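Local coordinates for protein putative isohexenylglutaconyl-CoA hydratase (Pseudomonas aeruginosa, PDB 4ZU2) that probably hydrates isohexenylglutaconyl-CoA during growth on the acyclic terpenoid citronellate, as a member of the crotonase (enoyl-CoA hydratase/isomerase) family, at residues G16-T21 / R53-R58; Q26-M31 / F64-D69. All coordinates share one frame; numbering follows the deposited sequence.

Interaction 1: G16-T21 / R53-R58; sequences GVLRIT and RALVLR
V17 to T21 pair one for one with A54 to R58 as the parallel strands of the beta-alpha-beta unit 17-22, 33-47, 54-59 in the mixed sheet of the crotonase fold, their N-to-C directions 17° apart. At the entry to the ladder G16 O accepts R53 N at 2.8 Å and also a weak bond from A54 N. The ladder then alternates in the usual parallel way: L18 is bonded through both its N and its O, to A54 O and V56 N, and I20 likewise to V56 O and R58 N. The tightest of these is I20 N to V56 O, 2.7 Å. CA-H...O contacts, such as L55 CA to L18 O at 3.2 Å, fill in between.

Apolar side chains divide between the two faces. On the face of V17, R19 and V56, V17 CG1 meets V56 CG2 at 3.9 Å, and the aliphatic start of R19 lies alongside V56, both pointing the same way. On the other face L55 has CG anti to its carbonyl carbon (chi1 -52°), and CD2 reaches L18 CB at 3.8 Å. Helix 33-47 packs here against L18, I20 and L55, while helix 190-205 covers V17, A54 and V56.

Two polar partners, R19 and T21, meet the R58 guanidinium. R19 NH1 lies at its edge, 3.5 Å from R58 NH1, with the two guanidinium planes 46° apart. R58 NH2 is 3.6 Å from T21 OG1, and one water bonds to both, accepting from NH2. R53 sends its guanidinium elsewhere, to the carbonyls of R205, C207 and W262.

The backbone and apolar faces thus hold the strands together, while the R19-R58 approach probably costs some repulsion, perhaps eased by the weak, long ion pair of R58 with E12.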
ATOM      1  N   GLY A  16      -7.166 -22.330  23.390  1.00 49.33           N
ATOM      2  CA  GLY A  16      -6.218 -21.292  23.043  1.00 42.98           C
ATOM      3  C   GLY A  16      -6.866 -20.053  22.441  1.00 39.11           C
ATOM      4  O   GLY A  16      -6.146 -19.110  22.125  1.00 43.40           O
ATOM      5  N   VAL A  17      -8.200 -20.036  22.302  1.00 30.88           N
ATOM      6  CA  VAL A  17      -8.903 -18.922  21.638  1.00 30.49           C
ATOM      7  C   VAL A  17      -9.698 -18.103  22.643  1.00 33.01           C
ATOM      8  O   VAL A  17     -10.560 -18.637  23.310  1.00 34.50           O
ATOM      9  CB  VAL A  17      -9.801 -19.416  20.499  1.00 22.23           C
ATOM     10  CG1 VAL A  17     -10.492 -18.265  19.840  1.00 27.28           C
ATOM     11  CG2 VAL A  17      -8.940 -20.222  19.487  1.00 18.31           C
ATOM     12  N   LEU A  18      -9.346 -16.833  22.814  1.00 32.39           N
ATOM     13  CA  LEU A  18     -10.114 -15.937  23.703  1.00 30.19           C
ATOM     14  C   LEU A  18     -11.056 -15.080  22.838  1.00 31.94           C
ATOM     15  O   LEU A  18     -10.607 -14.225  22.079  1.00 33.57           O
ATOM     16  CB  LEU A  18      -9.201 -15.074  24.568  1.00 30.58           C
ATOM     17  CG  LEU A  18      -9.841 -13.934  25.400  1.00 26.79           C
ATOM     18  CD1 LEU A  18     -10.894 -14.445  26.374  1.00 27.45           C
ATOM     19  CD2 LEU A  18      -8.774 -13.196  26.167  1.00 22.77           C
ATOM     20  N   ARG A  19     -12.349 -15.373  22.899  1.00 26.38           N
ATOM     21  CA  ARG A  19     -13.356 -14.543  22.255  1.00 27.30           C
ATOM     22  C   ARG A  19     -13.735 -13.372  23.152  1.00 21.19           C
ATOM     23  O   ARG A  19     -13.968 -13.562  24.338  1.00 24.30           O
ATOM     24  CB  ARG A  19     -14.605 -15.349  21.995  1.00 28.23           C
ATOM     25  CG  ARG A  19     -14.498 -16.188  20.776  1.00 36.88           C
ATOM     26  CD  ARG A  19     -14.397 -17.683  21.134  1.00 46.37           C
ATOM     27  NE  ARG A  19     -14.287 -18.597  19.987  1.00 43.40           N
ATOM     28  CZ  ARG A  19     -15.058 -18.579  18.898  1.00 41.60           C
ATOM     29  NH1 ARG A  19     -16.022 -17.689  18.712  1.00 40.98           N
ATOM     30  NH2 ARG A  19     -14.862 -19.466  17.957  1.00 44.49           N
ATOM     31  N   ILE A  20     -13.849 -12.182  22.570  1.00 20.44           N
ATOM     32  CA  ILE A  20     -14.112 -10.957  23.337  1.00 26.43           C
ATOM     33  C   ILE A  20     -15.253 -10.230  22.666  1.00 27.39           C
ATOM     34  O   ILE A  20     -15.149  -9.859  21.499  1.00 24.02           O
ATOM     35  CB  ILE A  20     -12.890 -10.003  23.353  1.00 28.87           C
ATOM     36  CG1 ILE A  20     -11.609 -10.735  23.807  1.00 22.33           C
ATOM     37  CG2 ILE A  20     -13.185  -8.756  24.234  1.00 23.17           C
ATOM     38  CD1 ILE A  20     -10.364  -9.978  23.538  1.00 22.58           C
ATOM     39  N   THR A  21     -16.350 -10.022  23.389  1.00 33.11           N
ATOM     40  CA  THR A  21     -17.530  -9.429  22.762  1.00 29.86           C
ATOM     41  C   THR A  21     -17.811  -8.066  23.363  1.00 23.78           C
ATOM     42  O   THR A  21     -17.877  -7.890  24.571  1.00 27.33           O
ATOM     43  CB  THR A  21     -18.766 -10.371  22.796  1.00 30.74           C
ATOM     44  OG1 THR A  21     -18.448 -11.571  22.095  1.00 28.92           O
ATOM     45  CG2 THR A  21     -19.970  -9.740  22.115  1.00 30.08           C
ATOM     46  N   ARG A  53      -3.647 -17.992  21.789  1.00 24.98           N
ATOM     47  CA  ARG A  53      -3.022 -17.983  20.453  1.00 22.15           C
ATOM     48  C   ARG A  53      -3.853 -17.139  19.491  1.00 25.75           C
ATOM     49  O   ARG A  53      -3.367 -16.731  18.439  1.00 20.67           O
ATOM     50  CB  ARG A  53      -2.974 -19.409  19.887  1.00 27.89           C
ATOM     51  CG  ARG A  53      -2.200 -20.427  20.715  1.00 33.59           C
ATOM     52  CD  ARG A  53      -2.463 -21.866  20.242  1.00 36.33           C
ATOM     53  NE  ARG A  53      -1.983 -22.118  18.879  1.00 33.88           N
ATOM     54  CZ  ARG A  53      -2.109 -23.276  18.225  1.00 38.77           C
ATOM     55  NH1 ARG A  53      -2.721 -24.340  18.771  1.00 39.05           N
ATOM     56  NH2 ARG A  53      -1.626 -23.376  17.001  1.00 38.27           N
ATOM     57  N   ALA A  54      -5.128 -16.920  19.832  1.00 28.13           N
ATOM     58  CA  ALA A  54      -5.993 -16.083  19.013  1.00 24.96           C
ATOM     59  C   ALA A  54      -7.017 -15.266  19.839  1.00 23.21           C
ATOM     60  O   ALA A  54      -7.400 -15.635  20.947  1.00 15.36           O
ATOM     61  CB  ALA A  54      -6.679 -16.899  17.954  1.00 24.68           C
ATOM     62  N   LEU A  55      -7.391 -14.116  19.294  1.00 19.02           N
ATOM     63  CA  LEU A  55      -8.421 -13.291  19.868  1.00 24.52           C
ATOM     64  C   LEU A  55      -9.449 -13.068  18.783  1.00 23.82           C
ATOM     65  O   LEU A  55      -9.095 -12.822  17.620  1.00 29.28           O
ATOM     66  CB  LEU A  55      -7.884 -11.953  20.363  1.00 18.89           C
ATOM     67  CG  LEU A  55      -6.667 -12.071  21.298  1.00 24.05           C
ATOM     68  CD1 LEU A  55      -5.974 -10.709  21.474  1.00 19.09           C
ATOM     69  CD2 LEU A  55      -7.046 -12.682  22.640  1.00 25.72           C
ATOM     70  N   VAL A  56     -10.716 -13.214  19.171  1.00 18.58           N
ATOM     71  CA  VAL A  56     -11.836 -12.887  18.301  1.00 23.64           C
ATOM     72  C   VAL A  56     -12.609 -11.748  18.951  1.00 22.46           C
ATOM     73  O   VAL A  56     -12.879 -11.736  20.135  1.00 25.69           O
ATOM     74  CB  VAL A  56     -12.717 -14.107  18.012  1.00 29.40           C
ATOM     75  CG1 VAL A  56     -13.625 -13.804  16.841  1.00 29.75           C
ATOM     76  CG2 VAL A  56     -11.847 -15.321  17.693  1.00 25.54           C
ATOM     77  N   LEU A  57     -12.865 -10.749  18.147  1.00 20.05           N
ATOM     78  CA  LEU A  57     -13.317  -9.499  18.602  1.00 22.29           C
ATOM     79  C   LEU A  57     -14.631  -9.326  17.904  1.00 27.39           C
ATOM     80  O   LEU A  57     -14.704  -9.403  16.679  1.00 25.49           O
ATOM     81  CB  LEU A  57     -12.332  -8.412  18.194  1.00 25.12           C
ATOM     82  CG  LEU A  57     -12.672  -7.031  18.738  1.00 30.25           C
ATOM     83  CD1 LEU A  57     -12.912  -7.055  20.223  1.00 29.09           C
ATOM     84  CD2 LEU A  57     -11.551  -6.044  18.386  1.00 31.34           C
ATOM     85  N   ARG A  58     -15.677  -9.138  18.700  1.00 29.60           N
ATOM     86  CA  ARG A  58     -17.026  -9.179  18.169  1.00 34.85           C
ATOM     87  C   ARG A  58     -17.966  -8.266  18.957  1.00 27.23           C
ATOM     88  O   ARG A  58     -17.668  -7.851  20.068  1.00 33.27           O
ATOM     89  CB  ARG A  58     -17.550 -10.626  18.168  1.00 40.92           C
ATOM     90  CG  ARG A  58     -18.465 -10.937  16.988  1.00 42.78           C
ATOM     91  CD  ARG A  58     -19.032 -12.356  17.009  1.00 50.27           C
ATOM     92  NE  ARG A  58     -19.207 -12.899  18.358  1.00 58.83           N
ATOM     93  CZ  ARG A  58     -18.709 -14.062  18.789  1.00 64.53           C
ATOM     94  NH1 ARG A  58     -17.987 -14.865  17.990  1.00 56.68           N
ATOM     95  NH2 ARG A  58     -18.952 -14.432  20.046  1.00 68.30           N
TER
HETATM   96  O   HOH W   1     -20.904 -13.642  22.494  1.00 48.81           O

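Interaction 2: Q26-M31 / F64-D69; sequences QSRNAM and FCAGGD
The R28 guanidinium comes obliquely to the A66 methyl, with NE 3.7 Å from A66 CB, and R28 CB touches that same methyl at 3.6 Å. The N29 amide is a second flat group: N29 CB, which carries it, sits 3.5 Å from F64 O, while the polar ends of the amide bond beyond the two segments, OD1 to R24 N and ND2 to the carbonyls of A60 and H63, which fixes how the amide is turned. The F64 ring itself leads off toward V113.

Backbone bonds stitch the loops together. M31 N meets G67 O at 2.7 Å, nearly in line with the carbonyl (C=O...N 166°). M31 O in turn receives D69 N at 2.9 Å from above its carbonyl plane, so M31 is gripped at both N and O. A weak bond from A66 N to R28 O adds a third tie. C65 SG, anti to its own backbone N (chi1 163°), touches M31 CG at 3.6 Å and also accepts G67 N. Beside them A30 CB rests on D69 CA.

D69 is the N-cap of helix 70-76: OD2 takes D72 N, and OD1 forms a salt bridge with K71. The CAGGD sequence, packed against the loop 26-31, belongs to the crotonase fold, where the corresponding loop before the helix supplies an oxyanion-hole N-H for the thioester carbonyl; the same role is likely here.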
ATOM      1  N   GLN A  26     -27.270  -1.638  23.526  1.00 35.28           N
ATOM      2  CA  GLN A  26     -28.076  -0.445  23.672  1.00 40.08           C
ATOM      3  C   GLN A  26     -27.553   0.767  22.941  1.00 42.34           C
ATOM      4  O   GLN A  26     -28.348   1.560  22.451  1.00 44.03           O
ATOM      5  CB  GLN A  26     -28.197  -0.103  25.168  1.00 46.30           C
ATOM      6  CG  GLN A  26     -26.818  -0.081  25.958  1.00 51.42           C
ATOM      7  CD  GLN A  26     -26.388  -1.476  26.445  1.00 41.13           C
ATOM      8  OE1 GLN A  26     -26.595  -2.413  25.743  1.00 43.70           O
ATOM      9  NE2 GLN A  26     -25.826  -1.599  27.633  1.00 33.95           N
ATOM     10  N   SER A  27     -26.228   0.942  22.904  1.00 42.34           N
ATOM     11  CA  SER A  27     -25.622   2.058  22.166  1.00 42.17           C
ATOM     12  C   SER A  27     -24.802   1.563  20.983  1.00 40.80           C
ATOM     13  O   SER A  27     -23.776   2.171  20.637  1.00 44.04           O
ATOM     14  CB  SER A  27     -24.755   2.917  23.084  1.00 48.69           C
ATOM     15  OG  SER A  27     -23.594   2.241  23.495  1.00 53.79           O
ATOM     16  N   ARG A  28     -25.274   0.464  20.376  1.00 29.96           N
ATOM     17  CA  ARG A  28     -24.579  -0.227  19.298  1.00 27.07           C
ATOM     18  C   ARG A  28     -23.082  -0.378  19.635  1.00 23.18           C
ATOM     19  O   ARG A  28     -22.214  -0.242  18.775  1.00 18.61           O
ATOM     20  CB  ARG A  28     -24.790   0.486  17.947  1.00 26.47           C
ATOM     21  CG  ARG A  28     -26.220   0.568  17.494  1.00 28.80           C
ATOM     22  CD  ARG A  28     -26.335   1.060  16.051  1.00 34.61           C
ATOM     23  NE  ARG A  28     -25.640   2.335  15.820  1.00 41.96           N
ATOM     24  CZ  ARG A  28     -25.622   2.983  14.648  1.00 43.45           C
ATOM     25  NH1 ARG A  28     -26.273   2.497  13.599  1.00 41.42           N
ATOM     26  NH2 ARG A  28     -24.971   4.136  14.523  1.00 44.59           N
ATOM     27  N   ASN A  29     -22.828  -0.647  20.911  1.00 26.89           N
ATOM     28  CA  ASN A  29     -21.518  -0.993  21.440  1.00 30.53           C
ATOM     29  C   ASN A  29     -20.488   0.125  21.328  1.00 29.86           C
ATOM     30  O   ASN A  29     -19.343  -0.105  20.937  1.00 23.22           O
ATOM     31  CB  ASN A  29     -21.003  -2.244  20.749  1.00 35.30           C
ATOM     32  CG  ASN A  29     -21.840  -3.451  21.062  1.00 34.03           C
ATOM     33  OD1 ASN A  29     -22.208  -3.669  22.223  1.00 33.47           O
ATOM     34  ND2 ASN A  29     -22.129  -4.255  20.043  1.00 25.48           N
ATOM     35  N   ALA A  30     -20.920   1.335  21.652  1.00 31.15           N
ATOM     36  CA  ALA A  30     -20.063   2.510  21.564  1.00 26.72           C
ATOM     37  C   ALA A  30     -18.896   2.299  22.522  1.00 26.26           C
ATOM     38  O   ALA A  30     -19.031   1.673  23.561  1.00 25.93           O
ATOM     39  CB  ALA A  30     -20.865   3.768  21.918  1.00 22.15           C
ATOM     40  N   MET A  31     -17.724   2.754  22.147  1.00 27.25           N
ATOM     41  CA  MET A  31     -16.587   2.656  23.051  1.00 29.95           C
ATOM     42  C   MET A  31     -16.771   3.637  24.151  1.00 27.68           C
ATOM     43  O   MET A  31     -16.728   4.825  23.928  1.00 27.84           O
ATOM     44  CB  MET A  31     -15.312   3.036  22.362  1.00 31.81           C
ATOM     45  CG  MET A  31     -15.006   2.129  21.269  1.00 37.43           C
ATOM     46  SD  MET A  31     -13.374   1.412  21.410  1.00 48.58           S
ATOM     47  CE  MET A  31     -13.462   0.798  23.063  1.00 17.31           C
ATOM     48  N   PHE A  64     -20.886  -4.150  15.451  1.00 32.23           N
ATOM     49  CA  PHE A  64     -19.534  -4.298  15.965  1.00 25.93           C
ATOM     50  C   PHE A  64     -19.211  -3.197  16.967  1.00 17.04           C
ATOM     51  O   PHE A  64     -18.987  -3.447  18.142  1.00 20.80           O
ATOM     52  CB  PHE A  64     -18.541  -4.277  14.789  1.00 25.84           C
ATOM     53  CG  PHE A  64     -17.118  -4.434  15.196  1.00 24.25           C
ATOM     54  CD1 PHE A  64     -16.682  -5.610  15.774  1.00 25.25           C
ATOM     55  CD2 PHE A  64     -16.200  -3.403  14.971  1.00 26.67           C
ATOM     56  CE1 PHE A  64     -15.346  -5.762  16.144  1.00 31.13           C
ATOM     57  CE2 PHE A  64     -14.861  -3.543  15.321  1.00 19.58           C
ATOM     58  CZ  PHE A  64     -14.428  -4.707  15.909  1.00 26.57           C
ATOM     59  N   CYS A  65     -19.173  -1.972  16.491  1.00 18.90           N
ATOM     60  CA  CYS A  65     -18.967  -0.831  17.373  1.00 21.64           C
ATOM     61  C   CYS A  65     -19.258   0.444  16.602  1.00 24.03           C
ATOM     62  O   CYS A  65     -18.699   0.706  15.558  1.00 32.07           O
ATOM     63  CB  CYS A  65     -17.570  -0.805  18.010  1.00 15.40           C
ATOM     64  SG  CYS A  65     -17.130   0.856  18.704  1.00 20.77           S
ATOM     65  N   ALA A  66     -20.155   1.234  17.156  1.00 25.99           N
ATOM     66  CA  ALA A  66     -20.661   2.421  16.497  1.00 26.72           C
ATOM     67  C   ALA A  66     -19.879   3.708  16.697  1.00 22.42           C
ATOM     68  O   ALA A  66     -20.268   4.717  16.162  1.00 27.33           O
ATOM     69  CB  ALA A  66     -22.115   2.636  16.930  1.00 33.10           C
ATOM     70  N   GLY A  67     -18.808   3.704  17.482  1.00 22.00           N
ATOM     71  CA  GLY A  67     -18.006   4.908  17.674  1.00 24.43           C
ATOM     72  C   GLY A  67     -17.706   5.181  19.141  1.00 21.84           C
ATOM     73  O   GLY A  67     -17.852   4.319  19.970  1.00 22.47           O
ATOM     74  N   GLY A  68     -17.245   6.378  19.452  1.00 25.64           N
ATOM     75  CA  GLY A  68     -17.072   6.780  20.835  1.00 20.88           C
ATOM     76  C   GLY A  68     -18.458   6.955  21.442  1.00 18.21           C
ATOM     77  O   GLY A  68     -19.426   7.288  20.738  1.00 14.60           O
ATOM     78  N   ASP A  69     -18.551   6.657  22.725  1.00 18.06           N
ATOM     79  CA  ASP A  69     -19.762   6.851  23.529  1.00 26.58           C
ATOM     80  C   ASP A  69     -20.064   8.347  23.703  1.00 24.44           C
ATOM     81  O   ASP A  69     -19.231   9.091  24.257  1.00 20.32           O
ATOM     82  CB  ASP A  69     -19.589   6.207  24.931  1.00 29.49           C
ATOM     83  CG  ASP A  69     -20.787   6.466  25.870  1.00 34.83           C
ATOM     84  OD1 ASP A  69     -21.919   5.979  25.591  1.00 39.23           O
ATOM     85  OD2 ASP A  69     -20.588   7.148  26.896  1.00 30.51           O
TER

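In the fold
Along the chain the four segments alternate: 16-21, 26-31, 53-58, 64-69. Interaction 1 pairs the two strands of the beta-alpha-beta unit 17-22, 33-47, 54-59 inside the mixed sheet, and interaction 2 joins the loops that follow those same strands, one leading into helix 33-47 and the other into helix 70-76. Their centres lie about 19 Å apart, yet they touch, L57 O packing on F64 CE1 at 3.7 Å. Neighbouring strands therefore deliver neighbouring loops past their C-terminal ends. Helix 33-47 packs on both contacts. This is consistent with the crotonase fold, in which loops at the C-terminal ends of the sheet strands probably line the CoA-thioester site.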